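Local coordinates for AclR protein (Streptomyces galilaeus, PDB 2GEY), which is a putative hydroxylase of the SnoaL-like family, probably acting in the biosynthesis of aromatic polyketide antibiotics, at residues D73-H85 with G96-F109. Numbering follows the deposited sequence.
Sequences DRVALRITVTATH and GQRVSWHLVEELRF
Strands 74-84 and 98-109 pair antiparallel as inner strands of the curved sheet of this SnoaL-like, NTF2-type alpha+beta barrel, with strand 62-71 beyond the first and strand 113-122 beyond the second. The ladder is regular from Arg74/Arg108 to Thr84/Arg98; then it slips by one residue, His85 N bonding Gln97 O while His85 O takes Gly96 N (2.8 Å). Alternation gives two faces. One, lined by Val75, Leu77, Ile79, Val81 and Ala83 with Leu107, Leu103, Trp101 and Val99, is mostly apolar. Here branched Val81 sets a methyl over the Trp101 indole, CG1 3.6 Å from the six-membered ring centroid, a CH-pi contact; with chi1 at 65° the indole swings back across the neighbouring strand, and Phe58 meets it too. Leu103 lies beside Ile79. Glu105 OE1 comes 3.5 Å from Ile79 CD1 and bonds a glycerol, probably from the crystallisation liquor, while OE2 bonds His117 weakly.

The other face is more polar and meets the second subunit. His102 ND1 donates to Thr80 OG1 (3.1 Å), whose hydroxyl can also bond Asp39 of that subunit. Glu106 has an oxygen for each side: OE2 takes Arg74 NH1 at 3.0 Å, within the guanidinium plane but above the carboxylate plane, and OE1 engages Arg78 and Ser67 of the second subunit. Near the loop, Arg98 folds back, NH1 meeting Thr84 OG1 edge-on at 3.2 Å; Asp60 OD2 also bonds that hydroxyl. A water bridges Arg98 NH2 to Thr82 OG1. The chemistry thus divides the ladder: an apolar face with one acid, Glu105, beside a glycerol that may mark a pocket, and a more polar face, several of whose groups bond across to the second subunit.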
ATOM      1  N   ASP A  73     -19.441   7.962   5.655  1.00 25.49           N
ATOM      2  CA  ASP A  73     -20.023   6.653   5.306  1.00 25.65           C
ATOM      3  C   ASP A  73     -18.973   5.609   4.900  1.00 25.29           C
ATOM      4  O   ASP A  73     -19.323   4.542   4.367  1.00 25.47           O
ATOM      5  CB  ASP A  73     -21.081   6.816   4.197  1.00 25.79           C
ATOM      6  CG  ASP A  73     -20.570   7.589   2.974  1.00 26.54           C
ATOM      7  OD1 ASP A  73     -19.386   7.997   2.929  1.00 25.63           O
ATOM      8  OD2 ASP A  73     -21.387   7.814   2.045  1.00 28.39           O
ATOM      9  N   ARG A  74     -17.701   5.899   5.183  1.00 24.73           N
ATOM     10  CA  ARG A  74     -16.606   5.042   4.776  1.00 24.94           C
ATOM     11  C   ARG A  74     -15.875   4.392   5.952  1.00 24.14           C
ATOM     12  O   ARG A  74     -15.850   4.925   7.064  1.00 23.29           O
ATOM     13  CB  ARG A  74     -15.609   5.845   3.946  1.00 24.93           C
ATOM     14  CG  ARG A  74     -16.144   6.264   2.592  1.00 26.29           C
ATOM     15  CD  ARG A  74     -15.114   7.051   1.794  1.00 28.21           C
ATOM     16  NE  ARG A  74     -14.910   8.386   2.349  1.00 31.55           N
ATOM     17  CZ  ARG A  74     -13.739   8.921   2.721  1.00 32.83           C
ATOM     18  NH1 ARG A  74     -12.594   8.265   2.607  1.00 33.31           N
ATOM     19  NH2 ARG A  74     -13.724  10.148   3.213  1.00 33.21           N
ATOM     20  N   VAL A  75     -15.267   3.244   5.667  1.00 23.94           N
ATOM     21  CA  VAL A  75     -14.394   2.545   6.602  1.00 23.90           C
ATOM     22  C   VAL A  75     -13.168   2.076   5.814  1.00 24.00           C
ATOM     23  O   VAL A  75     -13.307   1.662   4.657  1.00 23.84           O
ATOM     24  CB  VAL A  75     -15.091   1.326   7.239  1.00 23.98           C
ATOM     25  CG1 VAL A  75     -14.165   0.647   8.264  1.00 24.07           C
ATOM     26  CG2 VAL A  75     -16.414   1.730   7.887  1.00 24.57           C
ATOM     27  N   ALA A  76     -11.989   2.153   6.429  1.00 23.81           N
ATOM     28  CA  ALA A  76     -10.752   1.637   5.832  1.00 23.84           C
ATOM     29  C   ALA A  76     -10.043   0.716   6.826  1.00 23.95           C
ATOM     30  O   ALA A  76      -9.941   1.036   8.020  1.00 24.52           O
ATOM     31  CB  ALA A  76      -9.830   2.777   5.429  1.00 24.16           C
ATOM     32  N   LEU A  77      -9.553  -0.412   6.323  1.00 23.83           N
ATOM     33  CA  LEU A  77      -8.881  -1.410   7.140  1.00 24.73           C
ATOM     34  C   LEU A  77      -7.525  -1.677   6.531  1.00 24.32           C
ATOM     35  O   LEU A  77      -7.435  -1.958   5.333  1.00 25.05           O
ATOM     36  CB  LEU A  77      -9.654  -2.722   7.169  1.00 24.96           C
ATOM     37  CG  LEU A  77     -11.064  -2.625   7.763  1.00 26.58           C
ATOM     38  CD1 LEU A  77     -12.061  -2.277   6.675  1.00 28.80           C
ATOM     39  CD2 LEU A  77     -11.439  -3.926   8.415  1.00 27.10           C
ATOM     40  N   ARG A  78      -6.491  -1.593   7.349  1.00 24.39           N
ATOM     41  CA  ARG A  78      -5.155  -2.009   6.956  1.00 24.82           C
ATOM     42  C   ARG A  78      -4.973  -3.424   7.502  1.00 24.91           C
ATOM     43  O   ARG A  78      -5.055  -3.652   8.715  1.00 24.50           O
ATOM     44  CB  ARG A  78      -4.098  -1.057   7.519  1.00 24.74           C
ATOM     45  CG  ARG A  78      -2.672  -1.435   7.117  1.00 24.93           C
ATOM     46  CD  ARG A  78      -1.681  -0.299   7.337  1.00 25.90           C
ATOM     47  NE  ARG A  78      -1.761   0.252   8.690  1.00 26.34           N
ATOM     48  CZ  ARG A  78      -1.142  -0.249   9.752  1.00 26.24           C
ATOM     49  NH1 ARG A  78      -0.373  -1.312   9.660  1.00 26.85           N
ATOM     50  NH2 ARG A  78      -1.288   0.332  10.925  1.00 28.60           N
ATOM     51  N   ILE A  79      -4.718  -4.356   6.592  1.00 25.15           N
ATOM     52  CA  ILE A  79      -4.774  -5.778   6.883  1.00 25.35           C
ATOM     53  C   ILE A  79      -3.497  -6.482   6.433  1.00 25.56           C
ATOM     54  O   ILE A  79      -2.978  -6.200   5.351  1.00 25.30           O
ATOM     55  CB  ILE A  79      -5.981  -6.412   6.163  1.00 25.59           C
ATOM     56  CG1 ILE A  79      -7.288  -5.848   6.738  1.00 26.61           C
ATOM     57  CG2 ILE A  79      -5.948  -7.940   6.267  1.00 25.71           C
ATOM     58  CD1 ILE A  79      -8.496  -6.074   5.875  1.00 26.98           C
ATOM     59  N   THR A  80      -3.012  -7.399   7.265  1.00 25.27           N
ATOM     60  CA  THR A  80      -1.940  -8.309   6.894  1.00 25.02           C
ATOM     61  C   THR A  80      -2.534  -9.702   6.750  1.00 25.07           C
ATOM     62  O   THR A  80      -3.244 -10.178   7.640  1.00 25.03           O
ATOM     63  CB  THR A  80      -0.828  -8.308   7.951  1.00 25.32           C
ATOM     64  OG1 THR A  80      -0.249  -6.996   8.010  1.00 26.84           O
ATOM     65  CG2 THR A  80       0.259  -9.349   7.614  1.00 25.52           C
ATOM     66  N   VAL A  81      -2.265 -10.330   5.612  1.00 24.66           N
ATOM     67  CA  VAL A  81      -2.728 -11.688   5.346  1.00 24.73           C
ATOM     68  C   VAL A  81      -1.564 -12.649   5.509  1.00 24.66           C
ATOM     69  O   VAL A  81      -0.457 -12.374   5.033  1.00 23.81           O
ATOM     70  CB  VAL A  81      -3.300 -11.834   3.922  1.00 25.15           C
ATOM     71  CG1 VAL A  81      -3.829 -13.255   3.705  1.00 25.49           C
ATOM     72  CG2 VAL A  81      -4.401 -10.807   3.684  1.00 25.62           C
ATOM     73  N   THR A  82      -1.812 -13.762   6.194  1.00 24.11           N
ATOM     74  CA  THR A  82      -0.840 -14.851   6.292  1.00 24.37           C
ATOM     75  C   THR A  82      -1.514 -16.159   5.924  1.00 24.17           C
ATOM     76  O   THR A  82      -2.694 -16.351   6.199  1.00 23.24           O
ATOM     77  CB  THR A  82      -0.214 -14.954   7.690  1.00 24.67           C
ATOM     78  OG1 THR A  82      -1.233 -15.123   8.678  1.00 26.06           O
ATOM     79  CG2 THR A  82       0.584 -13.698   8.007  1.00 25.27           C
ATOM     80  N   ALA A  83      -0.763 -17.052   5.291  1.00 24.49           N
ATOM     81  CA  ALA A  83      -1.316 -18.309   4.828  1.00 25.14           C
ATOM     82  C   ALA A  83      -0.211 -19.285   4.470  1.00 25.51           C
ATOM     83  O   ALA A  83       0.971 -18.943   4.508  1.00 25.04           O
ATOM     84  CB  ALA A  83      -2.190 -18.068   3.609  1.00 25.05           C
ATOM     85  N   THR A  84      -0.624 -20.494   4.104  1.00 26.25           N
ATOM     86  CA  THR A  84       0.275 -21.478   3.512  1.00 26.84           C
ATOM     87  C   THR A  84      -0.105 -21.632   2.041  1.00 26.93           C
ATOM     88  O   THR A  84      -1.291 -21.634   1.696  1.00 26.21           O
ATOM     89  CB  THR A  84       0.152 -22.841   4.217  1.00 27.09           C
ATOM     90  OG1 THR A  84       0.130 -22.640   5.632  1.00 30.61           O
ATOM     91  CG2 THR A  84       1.322 -23.712   3.877  1.00 27.80           C
ATOM     92  N   HIS A  85       0.898 -21.772   1.180  1.00 27.07           N
ATOM     93  CA  HIS A  85       0.666 -21.933  -0.251  1.00 27.52           C
ATOM     94  C   HIS A  85       0.387 -23.406  -0.551  1.00 27.79           C
ATOM     95  O   HIS A  85       1.315 -24.210  -0.691  1.00 27.44           O
ATOM     96  CB  HIS A  85       1.864 -21.410  -1.062  1.00 27.48           C
ATOM     97  CG  HIS A  85       1.650 -21.446  -2.545  1.00 27.55           C
ATOM     98  ND1 HIS A  85       2.690 -21.516  -3.448  1.00 27.53           N
ATOM     99  CD2 HIS A  85       0.513 -21.438  -3.280  1.00 28.03           C
ATOM    100  CE1 HIS A  85       2.201 -21.539  -4.677  1.00 27.99           C
ATOM    101  NE2 HIS A  85       0.883 -21.502  -4.602  1.00 27.87           N
ATOM    102  N   GLY A  96       3.789 -25.291  -0.039  1.00 33.38           N
ATOM    103  CA  GLY A  96       3.525 -25.500   1.380  1.00 33.00           C
ATOM    104  C   GLY A  96       4.226 -24.450   2.230  1.00 32.53           C
ATOM    105  O   GLY A  96       4.213 -24.538   3.458  1.00 32.77           O
ATOM    106  N   GLN A  97       4.831 -23.458   1.575  1.00 31.91           N
ATOM    107  CA  GLN A  97       5.523 -22.362   2.253  1.00 31.76           C
ATOM    108  C   GLN A  97       4.524 -21.443   2.921  1.00 30.14           C
ATOM    109  O   GLN A  97       3.450 -21.200   2.373  1.00 29.66           O
ATOM    110  CB  GLN A  97       6.269 -21.468   1.257  1.00 31.91           C
ATOM    111  CG  GLN A  97       7.693 -21.814   0.940  1.00 34.54           C
ATOM    112  CD  GLN A  97       8.451 -20.585   0.440  1.00 35.03           C
ATOM    113  OE1 GLN A  97       9.456 -20.180   1.028  1.00 40.05           O
ATOM    114  NE2 GLN A  97       7.940 -19.959  -0.624  1.00 38.84           N
ATOM    115  N   ARG A  98       4.905 -20.885   4.065  1.00 29.13           N
ATOM    116  CA  ARG A  98       4.156 -19.774   4.637  1.00 28.39           C
ATOM    117  C   ARG A  98       4.397 -18.513   3.813  1.00 27.80           C
ATOM    118  O   ARG A  98       5.527 -18.227   3.406  1.00 26.73           O
ATOM    119  CB  ARG A  98       4.556 -19.523   6.088  1.00 28.75           C
ATOM    120  CG  ARG A  98       4.215 -20.659   7.035  1.00 29.28           C
ATOM    121  CD  ARG A  98       2.706 -20.788   7.241  1.00 31.29           C
ATOM    122  NE  ARG A  98       2.195 -19.690   8.054  1.00 31.92           N
ATOM    123  CZ  ARG A  98       0.906 -19.406   8.241  1.00 31.66           C
ATOM    124  NH1 ARG A  98      -0.055 -20.126   7.659  1.00 29.71           N
ATOM    125  NH2 ARG A  98       0.582 -18.385   9.020  1.00 31.52           N
ATOM    126  N   VAL A  99       3.330 -17.753   3.592  1.00 26.57           N
ATOM    127  CA  VAL A  99       3.390 -16.538   2.806  1.00 26.38           C
ATOM    128  C   VAL A  99       2.634 -15.439   3.532  1.00 26.06           C
ATOM    129  O   VAL A  99       1.867 -15.716   4.461  1.00 25.23           O
ATOM    130  CB  VAL A  99       2.795 -16.729   1.390  1.00 26.29           C
ATOM    131  CG1 VAL A  99       3.543 -17.834   0.630  1.00 26.65           C
ATOM    132  CG2 VAL A  99       1.289 -17.029   1.446  1.00 26.29           C
ATOM    133  N   SER A 100       2.860 -14.208   3.093  1.00 25.60           N
ATOM    134  CA  SER A 100       2.168 -13.041   3.621  1.00 25.94           C
ATOM    135  C   SER A 100       2.018 -11.958   2.558  1.00 25.94           C
ATOM    136  O   SER A 100       2.788 -11.890   1.583  1.00 25.68           O
ATOM    137  CB  SER A 100       2.911 -12.476   4.838  1.00 26.34           C
ATOM    138  OG  SER A 100       4.184 -11.964   4.456  1.00 27.87           O
ATOM    139  N   TRP A 101       1.016 -11.109   2.749  1.00 25.14           N
ATOM    140  CA  TRP A 101       0.912  -9.883   1.992  1.00 25.23           C
ATOM    141  C   TRP A 101       0.113  -8.859   2.788  1.00 24.65           C
ATOM    142  O   TRP A 101      -0.333  -9.140   3.904  1.00 24.14           O
ATOM    143  CB  TRP A 101       0.358 -10.126   0.574  1.00 25.53           C
ATOM    144  CG  TRP A 101      -1.041 -10.614   0.468  1.00 26.01           C
ATOM    145  CD1 TRP A 101      -2.155  -9.858   0.278  1.00 26.66           C
ATOM    146  CD2 TRP A 101      -1.477 -11.977   0.484  1.00 26.85           C
ATOM    147  NE1 TRP A 101      -3.263 -10.658   0.196  1.00 27.43           N
ATOM    148  CE2 TRP A 101      -2.875 -11.966   0.312  1.00 27.25           C
ATOM    149  CE3 TRP A 101      -0.820 -13.205   0.623  1.00 26.71           C
ATOM    150  CZ2 TRP A 101      -3.633 -13.139   0.279  1.00 27.11           C
ATOM    151  CZ3 TRP A 101      -1.567 -14.363   0.600  1.00 26.98           C
ATOM    152  CH2 TRP A 101      -2.965 -14.322   0.429  1.00 26.85           C
ATOM    153  N   HIS A 102      -0.007  -7.661   2.239  1.00 24.53           N
ATOM    154  CA  HIS A 102      -0.558  -6.530   2.976  1.00 24.51           C
ATOM    155  C   HIS A 102      -1.494  -5.789   2.068  1.00 24.64           C
ATOM    156  O   HIS A 102      -1.260  -5.698   0.864  1.00 24.35           O
ATOM    157  CB  HIS A 102       0.570  -5.610   3.446  1.00 24.44           C
ATOM    158  CG  HIS A 102       1.662  -6.336   4.165  1.00 24.55           C
ATOM    159  ND1 HIS A 102       1.617  -6.596   5.517  1.00 23.57           N
ATOM    160  CD2 HIS A 102       2.802  -6.907   3.708  1.00 24.28           C
ATOM    161  CE1 HIS A 102       2.692  -7.278   5.865  1.00 25.48           C
ATOM    162  NE2 HIS A 102       3.432  -7.475   4.788  1.00 24.91           N
ATOM    163  N   LEU A 103      -2.573  -5.264   2.626  1.00 24.20           N
ATOM    164  CA  LEU A 103      -3.524  -4.509   1.825  0.50 24.34           C
ATOM    165  C   LEU A 103      -4.273  -3.497   2.668  1.00 24.13           C
ATOM    166  O   LEU A 103      -4.304  -3.606   3.889  1.00 23.68           O
ATOM    167  CB  LEU A 103      -4.504  -5.469   1.151  0.50 24.42           C
ATOM    168  CG  LEU A 103      -5.266  -6.405   2.099  0.50 24.56           C
ATOM    169  CD1 LEU A 103      -6.629  -5.851   2.420  0.50 24.51           C
ATOM    170  CD2 LEU A 103      -5.391  -7.800   1.514  0.50 25.47           C
ATOM    171  N   VAL A 104      -4.864  -2.522   1.993  1.00 24.38           N
ATOM    172  CA  VAL A 104      -5.826  -1.632   2.602  1.00 24.96           C
ATOM    173  C   VAL A 104      -7.111  -1.786   1.801  1.00 25.24           C
ATOM    174  O   VAL A 104      -7.103  -1.724   0.566  1.00 25.10           O
ATOM    175  CB  VAL A 104      -5.363  -0.157   2.626  1.00 24.77           C
ATOM    176  CG1 VAL A 104      -6.499   0.755   3.125  1.00 25.63           C
ATOM    177  CG2 VAL A 104      -4.137  -0.008   3.501  1.00 25.49           C
ATOM    178  N   GLU A 105      -8.214  -2.018   2.505  1.00 25.85           N
ATOM    179  CA  GLU A 105      -9.529  -2.049   1.887  1.00 26.68           C
ATOM    180  C   GLU A 105     -10.307  -0.845   2.367  1.00 26.11           C
ATOM    181  O   GLU A 105     -10.309  -0.554   3.558  1.00 25.89           O
ATOM    182  CB  GLU A 105     -10.280  -3.318   2.281  1.00 27.08           C
ATOM    183  CG  GLU A 105      -9.650  -4.566   1.690  1.00 30.60           C
ATOM    184  CD  GLU A 105     -10.475  -5.807   1.883  1.00 32.16           C
ATOM    185  OE1 GLU A 105     -10.245  -6.508   2.900  1.00 39.92           O
ATOM    186  OE2 GLU A 105     -11.335  -6.102   1.012  1.00 39.27           O
ATOM    187  N   GLU A 106     -10.974  -0.163   1.443  1.00 25.51           N
ATOM    188  CA  GLU A 106     -11.816   0.967   1.779  1.00 25.55           C
ATOM    189  C   GLU A 106     -13.213   0.649   1.279  1.00 25.08           C
ATOM    190  O   GLU A 106     -13.379   0.207   0.143  1.00 24.33           O
ATOM    191  CB  GLU A 106     -11.267   2.256   1.165  1.00 25.68           C
ATOM    192  CG  GLU A 106     -12.023   3.517   1.553  1.00 25.69           C
ATOM    193  CD  GLU A 106     -11.463   4.774   0.915  1.00 27.23           C
ATOM    194  OE1 GLU A 106     -10.347   4.736   0.336  1.00 29.12           O
ATOM    195  OE2 GLU A 106     -12.140   5.821   1.009  1.00 30.40           O
ATOM    196  N   LEU A 107     -14.208   0.890   2.130  1.00 24.81           N
ATOM    197  CA  LEU A 107     -15.597   0.552   1.834  0.50 24.99           C
ATOM    198  C   LEU A 107     -16.499   1.745   2.105  1.00 24.95           C
ATOM    199  O   LEU A 107     -16.314   2.448   3.096  1.00 24.66           O
ATOM    200  CB  LEU A 107     -16.057  -0.623   2.702  0.50 25.07           C
ATOM    201  CG  LEU A 107     -15.337  -1.969   2.569  0.50 25.21           C
ATOM    202  CD1 LEU A 107     -15.998  -2.979   3.484  0.50 26.55           C
ATOM    203  CD2 LEU A 107     -15.331  -2.474   1.136  0.50 26.71           C
ATOM    204  N   ARG A 108     -17.466   1.973   1.221  1.00 24.91           N
ATOM    205  CA  ARG A 108     -18.487   2.996   1.432  1.00 25.18           C
ATOM    206  C   ARG A 108     -19.841   2.301   1.545  1.00 25.08           C
ATOM    207  O   ARG A 108     -20.166   1.427   0.730  1.00 24.40           O
ATOM    208  CB  ARG A 108     -18.507   4.030   0.296  1.00 25.10           C
ATOM    209  CG  ARG A 108     -19.445   5.203   0.591  1.00 25.83           C
ATOM    210  CD  ARG A 108     -19.315   6.310  -0.414  1.00 27.26           C
ATOM    211  NE  ARG A 108     -19.986   5.989  -1.664  1.00 29.09           N
ATOM    212  CZ  ARG A 108     -21.290   6.147  -1.895  1.00 30.55           C
ATOM    213  NH1 ARG A 108     -22.120   6.583  -0.951  1.00 31.42           N
ATOM    214  NH2 ARG A 108     -21.775   5.842  -3.089  1.00 30.98           N
ATOM    215  N   PHE A 109     -20.624   2.710   2.546  1.00 25.14           N
ATOM    216  CA  PHE A 109     -21.907   2.083   2.868  1.00 25.60           C
ATOM    217  C   PHE A 109     -23.086   2.968   2.516  1.00 25.87           C
ATOM    218  O   PHE A 109     -23.021   4.185   2.673  1.00 25.27           O
ATOM    219  CB  PHE A 109     -21.998   1.796   4.370  1.00 25.51           C
ATOM    220  CG  PHE A 109     -21.151   0.640   4.820  1.00 25.11           C
ATOM    221  CD1 PHE A 109     -19.783   0.801   5.002  1.00 25.31           C
ATOM    222  CD2 PHE A 109     -21.724  -0.608   5.058  1.00 25.35           C
ATOM    223  CE1 PHE A 109     -18.992  -0.266   5.402  1.00 26.52           C
ATOM    224  CE2 PHE A 109     -20.943  -1.675   5.472  1.00 25.60           C
ATOM    225  CZ  PHE A 109     -19.572  -1.500   5.636  1.00 25.96           C
TER
HETATM  226  O   HOH W   1     -23.847   6.701   2.153  1.00 32.33           O
HETATM  227  O   HOH W   2      -2.076 -17.407   9.704  1.00 24.18           O